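Lipopolysaccharide biosynthesis protein wbpB (Thermus thermophilus, PDB 3O9Z) is an NAD-dependent dehydrogenase that works in the biosynthesis of 2,3-diacetamido-2,3-dideoxy-D-mannuronic acid, a lipopolysaccharide sugar, and is captured here with NAD and 2-oxoglutarate. Local coordinates at residues Tyr158-Arg162 against Phe226-Pro231; Tyr166-Lys171 against Leu180-Ile184. All coordinates share one frame; numbering follows the deposited sequence.

Interaction 1 (Tyr158-Arg162 against Phe226-Pro231); sequences YVTGR and FLSIDP. With AKG (2-oxoglutaric acid), chain F.
The parallel pair at the centre of the C-terminal alpha/beta domain's sheet, 158-160 beside 226-228, ends in the 2-oxoglutarate site of this Gfo/Idh/MocA-family enzyme. Tyr158 pairs with Leu227 and Val159 with Ser228, the side chains of each pair on the same face of the sheet, and the strands run only 7° apart. Tyr158 N reaches Phe226 O at 2.8 Å, Tyr158 O takes the N-H of Ser228, and Thr160 N gives to Ser228 O. One further backbone bond, Arg162 N to Ile229 O at 3.0 Å, carries the pairing beyond the strand ends, where a water also donates to both Arg162 O and Ile229 O. On one face the Tyr158 ring lies alongside Leu227, CD1 to CD1 3.9 Å; with its CG anti to the backbone N (chi1 -159°), the ring leads off toward the ligand, and OH donates to O4 of 2-oxoglutarate at 2.6 Å. Thr160 OG1 serves the other oxygen of that carboxylate, O3, while accepting from Arg162 NH1 nearly in the guanidinium plane. NH1 also gives to Gly161 O, approaching from above that carbonyl's plane. These bonds fix the guanidinium rotation and leave NH2 to bridge the two ends of the ligand, to O1 at 2.8 Å and, almost straight at 172°, to O3. The arginine's CG meanwhile rests on Ile229 CG2 at 3.9 Å. A methionine in place of Arg162 would probably leave both ligand carboxylates without this shared donor and take from Thr160 OG1 and Gly161 O the N-H bonds of NH1. Strand 245-251 flanks 152-160 and contributes Arg247, another ligand-binding residue; strand 211-218 borders 221-228, and helix 186-196 covers the face carrying Tyr158 and Leu227.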
loop_
_atom_site.group_PDB
_atom_site.type_symbol
_atom_site.label_atom_id
_atom_site.label_comp_id
_atom_site.label_asym_id
_atom_site.label_seq_id
_atom_site.Cartn_x
_atom_site.Cartn_y
_atom_site.Cartn_z
ATOM N N TYR A 158 -20.455 -0.184 -27.446
ATOM C CA TYR A 158 -20.335 -0.509 -26.025
ATOM C C TYR A 158 -19.724 0.700 -25.333
ATOM O O TYR A 158 -18.499 0.909 -25.383
ATOM C CB TYR A 158 -19.444 -1.764 -25.858
ATOM C CG TYR A 158 -19.646 -2.472 -24.543
ATOM C CD1 TYR A 158 -19.092 -1.984 -23.354
ATOM C CD2 TYR A 158 -20.454 -3.600 -24.479
ATOM C CE1 TYR A 158 -19.289 -2.677 -22.148
ATOM C CE2 TYR A 158 -20.691 -4.270 -23.289
ATOM C CZ TYR A 158 -20.102 -3.816 -22.134
ATOM O OH TYR A 158 -20.314 -4.460 -20.929
ATOM N N VAL A 159 -20.556 1.497 -24.681
ATOM C CA VAL A 159 -20.106 2.734 -24.050
ATOM C C VAL A 159 -20.519 2.618 -22.593
ATOM O O VAL A 159 -21.676 2.351 -22.268
ATOM C CB VAL A 159 -20.801 3.973 -24.652
ATOM C CG1 VAL A 159 -20.254 5.199 -23.963
ATOM C CG2 VAL A 159 -20.542 4.088 -26.154
ATOM N N THR A 160 -19.564 2.718 -21.679
ATOM C CA THR A 160 -19.897 2.629 -20.265
ATOM C C THR A 160 -19.043 3.640 -19.496
ATOM O O THR A 160 -17.816 3.501 -19.401
ATOM C CB THR A 160 -19.786 1.176 -19.755
ATOM O OG1 THR A 160 -20.153 1.160 -18.362
ATOM C CG2 THR A 160 -18.365 0.643 -19.913
ATOM N N GLY A 161 -19.651 4.748 -19.063
ATOM C CA GLY A 161 -18.839 5.868 -18.595
ATOM C C GLY A 161 -18.080 5.531 -17.323
ATOM O O GLY A 161 -18.572 4.804 -16.457
ATOM N N ARG A 162 -16.877 6.098 -17.255
ATOM C CA ARG A 162 -16.051 5.932 -16.041
ATOM C C ARG A 162 -15.531 7.288 -15.604
ATOM O O ARG A 162 -14.959 8.062 -16.387
ATOM C CB ARG A 162 -14.858 4.999 -16.281
ATOM C CG ARG A 162 -15.278 3.556 -16.504
ATOM C CD ARG A 162 -15.794 2.884 -15.227
ATOM N NE ARG A 162 -16.111 1.482 -15.456
ATOM C CZ ARG A 162 -17.232 1.058 -16.020
ATOM N NH1 ARG A 162 -18.120 1.922 -16.494
ATOM N NH2 ARG A 162 -17.441 -0.262 -16.169
ATOM N N PHE A 226 -17.241 -0.692 -31.454
ATOM C CA PHE A 226 -16.785 0.533 -30.842
ATOM C C PHE A 226 -16.959 0.388 -29.348
ATOM O O PHE A 226 -18.047 -0.009 -28.900
ATOM C CB PHE A 226 -17.610 1.710 -31.378
ATOM C CG PHE A 226 -17.211 3.037 -30.800
ATOM C CD1 PHE A 226 -16.340 3.854 -31.503
ATOM C CD2 PHE A 226 -17.710 3.452 -29.568
ATOM C CE1 PHE A 226 -15.964 5.082 -30.993
ATOM C CE2 PHE A 226 -17.331 4.695 -29.038
ATOM C CZ PHE A 226 -16.419 5.494 -29.745
ATOM N N LEU A 227 -15.884 0.687 -28.628
ATOM C CA LEU A 227 -15.841 0.590 -27.162
ATOM C C LEU A 227 -15.363 1.939 -26.591
ATOM O O LEU A 227 -14.318 2.448 -27.015
ATOM C CB LEU A 227 -14.823 -0.522 -26.836
ATOM C CG LEU A 227 -14.405 -0.547 -25.366
ATOM C CD1 LEU A 227 -15.559 -0.850 -24.412
ATOM C CD2 LEU A 227 -13.268 -1.600 -25.269
ATOM N N SER A 228 -16.077 2.485 -25.605
ATOM C CA SER A 228 -15.542 3.656 -24.939
ATOM C C SER A 228 -16.002 3.717 -23.490
ATOM O O SER A 228 -17.079 3.202 -23.123
ATOM C CB SER A 228 -15.985 4.941 -25.633
ATOM O OG SER A 228 -15.379 6.108 -25.048
ATOM N N ILE A 229 -15.139 4.327 -22.691
ATOM C CA ILE A 229 -15.471 4.698 -21.315
ATOM C C ILE A 229 -15.724 6.189 -21.173
ATOM O O ILE A 229 -15.825 6.696 -20.043
ATOM C CB ILE A 229 -14.435 4.182 -20.279
ATOM C CG1 ILE A 229 -13.057 4.656 -20.716
ATOM C CG2 ILE A 229 -14.525 2.641 -20.187
ATOM C CD1 ILE A 229 -11.920 4.473 -19.659
ATOM N N ASP A 230 -15.780 6.882 -22.311
ATOM C CA ASP A 230 -16.195 8.311 -22.326
ATOM C C ASP A 230 -17.701 8.369 -22.614
ATOM O O ASP A 230 -18.124 8.030 -23.724
ATOM C CB ASP A 230 -15.391 9.020 -23.407
ATOM C CG ASP A 230 -15.701 10.489 -23.519
ATOM O OD1 ASP A 230 -16.703 10.918 -22.916
ATOM O OD2 ASP A 230 -14.954 11.172 -24.262
ATOM N N PRO A 231 -18.495 8.818 -21.633
ATOM C CA PRO A 231 -19.947 8.803 -21.838
ATOM C C PRO A 231 -20.444 9.846 -22.854
ATOM O O PRO A 231 -21.590 9.752 -23.278
ATOM C CB PRO A 231 -20.474 9.102 -20.427
ATOM C CG PRO A 231 -19.438 9.994 -19.837
ATOM C CD PRO A 231 -18.122 9.323 -20.296
HETATM C C1 AKG F . -15.912 -3.576 -15.359
HETATM O O1 AKG F . -16.039 -2.371 -15.019
HETATM O O2 AKG F . -14.880 -4.213 -15.124
HETATM C C2 AKG F . -16.997 -4.338 -15.941
HETATM O O5 AKG F . -16.801 -5.514 -16.237
HETATM C C3 AKG F . -18.330 -3.691 -16.208
HETATM C C4 AKG F . -18.332 -3.212 -17.659
HETATM C C5 AKG F . -19.546 -2.381 -18.023
HETATM O O3 AKG F . -19.909 -1.465 -17.261
HETATM O O4 AKG F . -20.156 -2.627 -19.066
HETATM O O HOH W 1 -13.546 7.748 -18.789
#

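Interaction 2 (Tyr166-Lys171 against Leu180-Ile184); sequences YGKSWK and LATNI. With NAD (nicotinamide-adenine-dinucleotide), chain E; AKG (2-oxoglutaric acid), chain F.
Asn183 and Tyr166 approach from opposite directions, and the carboxamide ND2 donates to the phenol OH at 2.9 Å with an angle of 156°. The oxygen lies in the amide plane, although ring and amide planes are turned 40° apart. Ile184 closes on the same hydroxyl with CG1 at 3.5 Å, and Leu180 CD1 adds a looser contact. The other end of the amide, OD1, comes within 3.8 Å of Trp170 CH2 and receives a water bond of 2.7 Å. That water accepts from Lys171 NZ and donates to O2 of 2-oxoglutarate, joining both segments to the ligand. Around this first shell, Lys171 threads between two rings: its CB lies over the rim of one Tyr166 face, its CG over the centre of the Trp170 ring. A bend at the last torsion (chi4 -85°) turns NZ to O1N of the NAD pyrophosphate, 2.8 Å away, while Trp170 NE1 grips O2A on the neighbouring phosphate. Behind them Ser169 OG accepts from Lys171 N, an ST turn, and donates to Tyr166 O, tying the two ends of the loop together, and Asn82 ND2 gives a second bond to Asn183 OD1. The arrangement belongs to the interdomain cofactor site of a Gfo/Idh/MocA-type enzyme: a loop of the C-terminal domain, with helix 180-183 beside it, reaches the pyrophosphate of the NAD bound by the Rossmann domain.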
loop_
_atom_site.group_PDB
_atom_site.type_symbol
_atom_site.label_atom_id
_atom_site.label_comp_id
_atom_site.label_asym_id
_atom_site.label_seq_id
_atom_site.Cartn_x
_atom_site.Cartn_y
_atom_site.Cartn_z
ATOM N N TYR A 166 -10.949 6.050 -12.410
ATOM C CA TYR A 166 -10.532 4.885 -13.229
ATOM C C TYR A 166 -9.113 5.077 -13.749
ATOM O O TYR A 166 -8.302 4.128 -13.703
ATOM C CB TYR A 166 -11.592 4.708 -14.329
ATOM C CG TYR A 166 -11.439 3.503 -15.207
ATOM C CD1 TYR A 166 -12.212 2.379 -14.973
ATOM C CD2 TYR A 166 -10.612 3.525 -16.325
ATOM C CE1 TYR A 166 -12.109 1.257 -15.820
ATOM C CE2 TYR A 166 -10.504 2.405 -17.190
ATOM C CZ TYR A 166 -11.244 1.319 -16.902
ATOM O OH TYR A 166 -11.181 0.180 -17.731
ATOM N N GLY A 167 -8.773 6.277 -14.229
ATOM C CA GLY A 167 -7.432 6.583 -14.724
ATOM C C GLY A 167 -6.300 6.617 -13.729
ATOM O O GLY A 167 -5.138 6.751 -14.128
ATOM N N LYS A 168 -6.636 6.480 -12.443
ATOM C CA LYS A 168 -5.660 6.430 -11.359
ATOM C C LYS A 168 -5.633 5.056 -10.711
ATOM O O LYS A 168 -4.927 4.855 -9.719
ATOM C CB LYS A 168 -5.926 7.538 -10.326
ATOM C CG LYS A 168 -5.663 8.881 -11.011
ATOM C CD LYS A 168 -5.668 10.012 -9.969
ATOM C CE LYS A 168 -5.331 11.300 -10.708
ATOM N NZ LYS A 168 -5.444 12.507 -9.774
ATOM N N SER A 169 -6.302 4.093 -11.349
ATOM C CA SER A 169 -6.418 2.728 -10.778
ATOM C C SER A 169 -5.629 1.717 -11.621
ATOM O O SER A 169 -5.139 2.001 -12.724
ATOM C CB SER A 169 -7.903 2.364 -10.743
ATOM O OG SER A 169 -8.350 1.947 -12.017
ATOM N N TRP A 170 -5.589 0.489 -11.090
ATOM C CA TRP A 170 -4.969 -0.624 -11.814
ATOM C C TRP A 170 -5.650 -0.852 -13.152
ATOM O O TRP A 170 -5.080 -1.499 -14.030
ATOM C CB TRP A 170 -5.037 -1.902 -10.969
ATOM C CG TRP A 170 -6.443 -2.386 -10.709
ATOM C CD1 TRP A 170 -7.222 -2.136 -9.604
ATOM C CD2 TRP A 170 -7.227 -3.255 -11.531
ATOM N NE1 TRP A 170 -8.438 -2.723 -9.717
ATOM C CE2 TRP A 170 -8.477 -3.428 -10.901
ATOM C CE3 TRP A 170 -7.012 -3.869 -12.787
ATOM C CZ2 TRP A 170 -9.490 -4.204 -11.449
ATOM C CZ3 TRP A 170 -8.036 -4.622 -13.337
ATOM C CH2 TRP A 170 -9.278 -4.753 -12.704
ATOM N N LYS A 171 -6.894 -0.411 -13.306
ATOM C CA LYS A 171 -7.639 -0.629 -14.540
ATOM C C LYS A 171 -6.995 -0.103 -15.787
ATOM O O LYS A 171 -7.243 -0.609 -16.899
ATOM C CB LYS A 171 -9.119 -0.215 -14.375
ATOM C CG LYS A 171 -9.838 -1.068 -13.298
ATOM C CD LYS A 171 -10.968 -0.285 -12.627
ATOM C CE LYS A 171 -11.649 -1.081 -11.528
ATOM N NZ LYS A 171 -12.720 -1.978 -12.101
ATOM N N LEU A 180 -7.905 -1.502 -22.156
ATOM C CA LEU A 180 -9.342 -1.236 -22.270
ATOM C C LEU A 180 -10.124 -2.359 -22.971
ATOM O O LEU A 180 -11.189 -2.762 -22.522
ATOM C CB LEU A 180 -9.531 0.135 -22.945
ATOM C CG LEU A 180 -10.990 0.574 -23.079
ATOM C CD1 LEU A 180 -11.490 0.926 -21.703
ATOM C CD2 LEU A 180 -11.058 1.807 -23.984
ATOM N N ALA A 181 -9.563 -2.845 -24.085
ATOM C CA ALA A 181 -10.271 -3.884 -24.847
ATOM C C ALA A 181 -10.378 -5.208 -24.114
ATOM O O ALA A 181 -11.312 -5.988 -24.366
ATOM C CB ALA A 181 -9.563 -4.110 -26.193
ATOM N N THR A 182 -9.534 -5.408 -23.109
ATOM C CA THR A 182 -9.673 -6.583 -22.257
ATOM C C THR A 182 -10.579 -6.265 -21.066
ATOM O O THR A 182 -11.574 -6.939 -20.817
ATOM C CB THR A 182 -8.316 -7.020 -21.731
ATOM O OG1 THR A 182 -7.504 -7.498 -22.817
ATOM C CG2 THR A 182 -8.452 -8.173 -20.728
ATOM N N ASN A 183 -10.192 -5.247 -20.303
ATOM C CA ASN A 183 -10.864 -4.989 -19.042
ATOM C C ASN A 183 -12.331 -4.707 -19.228
ATOM O O ASN A 183 -13.108 -5.235 -18.459
ATOM C CB ASN A 183 -10.201 -3.831 -18.301
ATOM C CG ASN A 183 -10.726 -3.694 -16.900
ATOM O OD1 ASN A 183 -10.755 -4.677 -16.159
ATOM N ND2 ASN A 183 -11.230 -2.504 -16.544
ATOM N N ILE A 184 -12.695 -3.891 -20.221
ATOM C CA ILE A 184 -14.105 -3.653 -20.457
ATOM C C ILE A 184 -14.555 -4.504 -21.644
ATOM O O ILE A 184 -15.581 -5.140 -21.574
ATOM C CB ILE A 184 -14.347 -2.172 -20.734
ATOM C CG1 ILE A 184 -13.798 -1.309 -19.592
ATOM C CG2 ILE A 184 -15.857 -1.933 -20.908
ATOM C CD1 ILE A 184 -14.441 -1.504 -18.216
HETATM P PA NAD E . -11.543 -2.718 -7.383
HETATM O O1A NAD E . -12.727 -1.993 -6.862
HETATM O O2A NAD E . -10.226 -2.002 -7.722
HETATM O O5B NAD E . -11.324 -3.805 -6.259
HETATM C C5B NAD E . -10.194 -4.613 -6.435
HETATM C C4B NAD E . -9.869 -5.283 -5.078
HETATM O O4B NAD E . -8.824 -6.279 -5.231
HETATM C C3B NAD E . -9.274 -4.208 -4.127
HETATM O O3B NAD E . -10.011 -4.134 -2.889
HETATM C C2B NAD E . -7.803 -4.618 -3.945
HETATM O O2B NAD E . -7.237 -4.287 -2.669
HETATM C C1B NAD E . -7.994 -6.159 -4.069
HETATM N N9A NAD E . -6.692 -6.824 -4.339
HETATM C C8A NAD E . -5.493 -6.405 -4.830
HETATM N N7A NAD E . -4.607 -7.399 -4.827
HETATM C C5A NAD E . -5.207 -8.483 -4.236
HETATM C C6A NAD E . -4.794 -9.830 -3.912
HETATM N N6A NAD E . -3.508 -10.232 -4.152
HETATM N N1A NAD E . -5.765 -10.553 -3.365
HETATM C C2A NAD E . -7.024 -10.243 -3.087
HETATM N N3A NAD E . -7.427 -8.974 -3.356
HETATM C C4A NAD E . -6.541 -8.158 -3.940
HETATM O O3 NAD E . -11.977 -3.518 -8.699
HETATM P PN NAD E . -13.326 -4.188 -9.118
HETATM O O1N NAD E . -14.076 -3.235 -10.048
HETATM O O2N NAD E . -14.034 -4.736 -7.911
HETATM O O5D NAD E . -12.854 -5.331 -10.130
HETATM C C5D NAD E . -12.532 -6.541 -9.491
HETATM C C4D NAD E . -12.591 -7.623 -10.585
HETATM O O4D NAD E . -13.989 -7.741 -10.927
HETATM C C3D NAD E . -11.814 -7.327 -11.876
HETATM O O3D NAD E . -11.407 -8.628 -12.407
HETATM C C2D NAD E . -12.931 -6.786 -12.784
HETATM O O2D NAD E . -12.681 -7.036 -14.158
HETATM C C1D NAD E . -14.214 -7.493 -12.327
HETATM N N1N NAD E . -15.425 -6.713 -12.576
HETATM C C2N NAD E . -16.454 -7.287 -13.160
HETATM C C3N NAD E . -17.654 -6.661 -13.431
HETATM C C7N NAD E . -18.664 -7.450 -14.159
HETATM O O7N NAD E . -18.667 -8.700 -14.137
HETATM N N7N NAD E . -19.626 -6.723 -14.713
HETATM C C4N NAD E . -17.779 -5.325 -13.027
HETATM C C5N NAD E . -16.704 -4.770 -12.332
HETATM C C6N NAD E . -15.523 -5.467 -12.086
HETATM C C1 AKG F . -15.912 -3.576 -15.359
HETATM O O1 AKG F . -16.039 -2.371 -15.019
HETATM O O2 AKG F . -14.880 -4.213 -15.124
HETATM C C2 AKG F . -16.997 -4.338 -15.941
HETATM O O5 AKG F . -16.801 -5.514 -16.237
HETATM C C3 AKG F . -18.330 -3.691 -16.208
HETATM C C4 AKG F . -18.332 -3.212 -17.659
HETATM C C5 AKG F . -19.546 -2.381 -18.023
HETATM O O3 AKG F . -19.909 -1.465 -17.261
HETATM O O4 AKG F . -20.156 -2.627 -19.066
HETATM O O HOH W 2 -12.408 -3.764 -14.173
#

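Overall arrangement
Interactions 1 and 2 build adjoining walls of one active-site cleft, their centres 12 Å apart. Along the chain, interaction 2 is nested within the long excursion that interaction 1 closes, so pairing the strands brings the intervening loop and helix back to the sheet's end. They touch directly: Ile229 CD1 packs on Tyr166 CE2 at 3.5 Å, and Ile184 CG2 lies 3.7 Å from both Leu227 CD1 and Tyr158 CE1. The shared ligand illustrates the division of labour. Residues 158-162 hydrogen-bond to 2-oxoglutarate directly, whereas interaction 2 adds Ile184 CD1, packed 3.7 Å from ligand O1, and a water that links Lys171 and Asn183 to it, while also binding the cofactor; Lys103 bonds to both ligands.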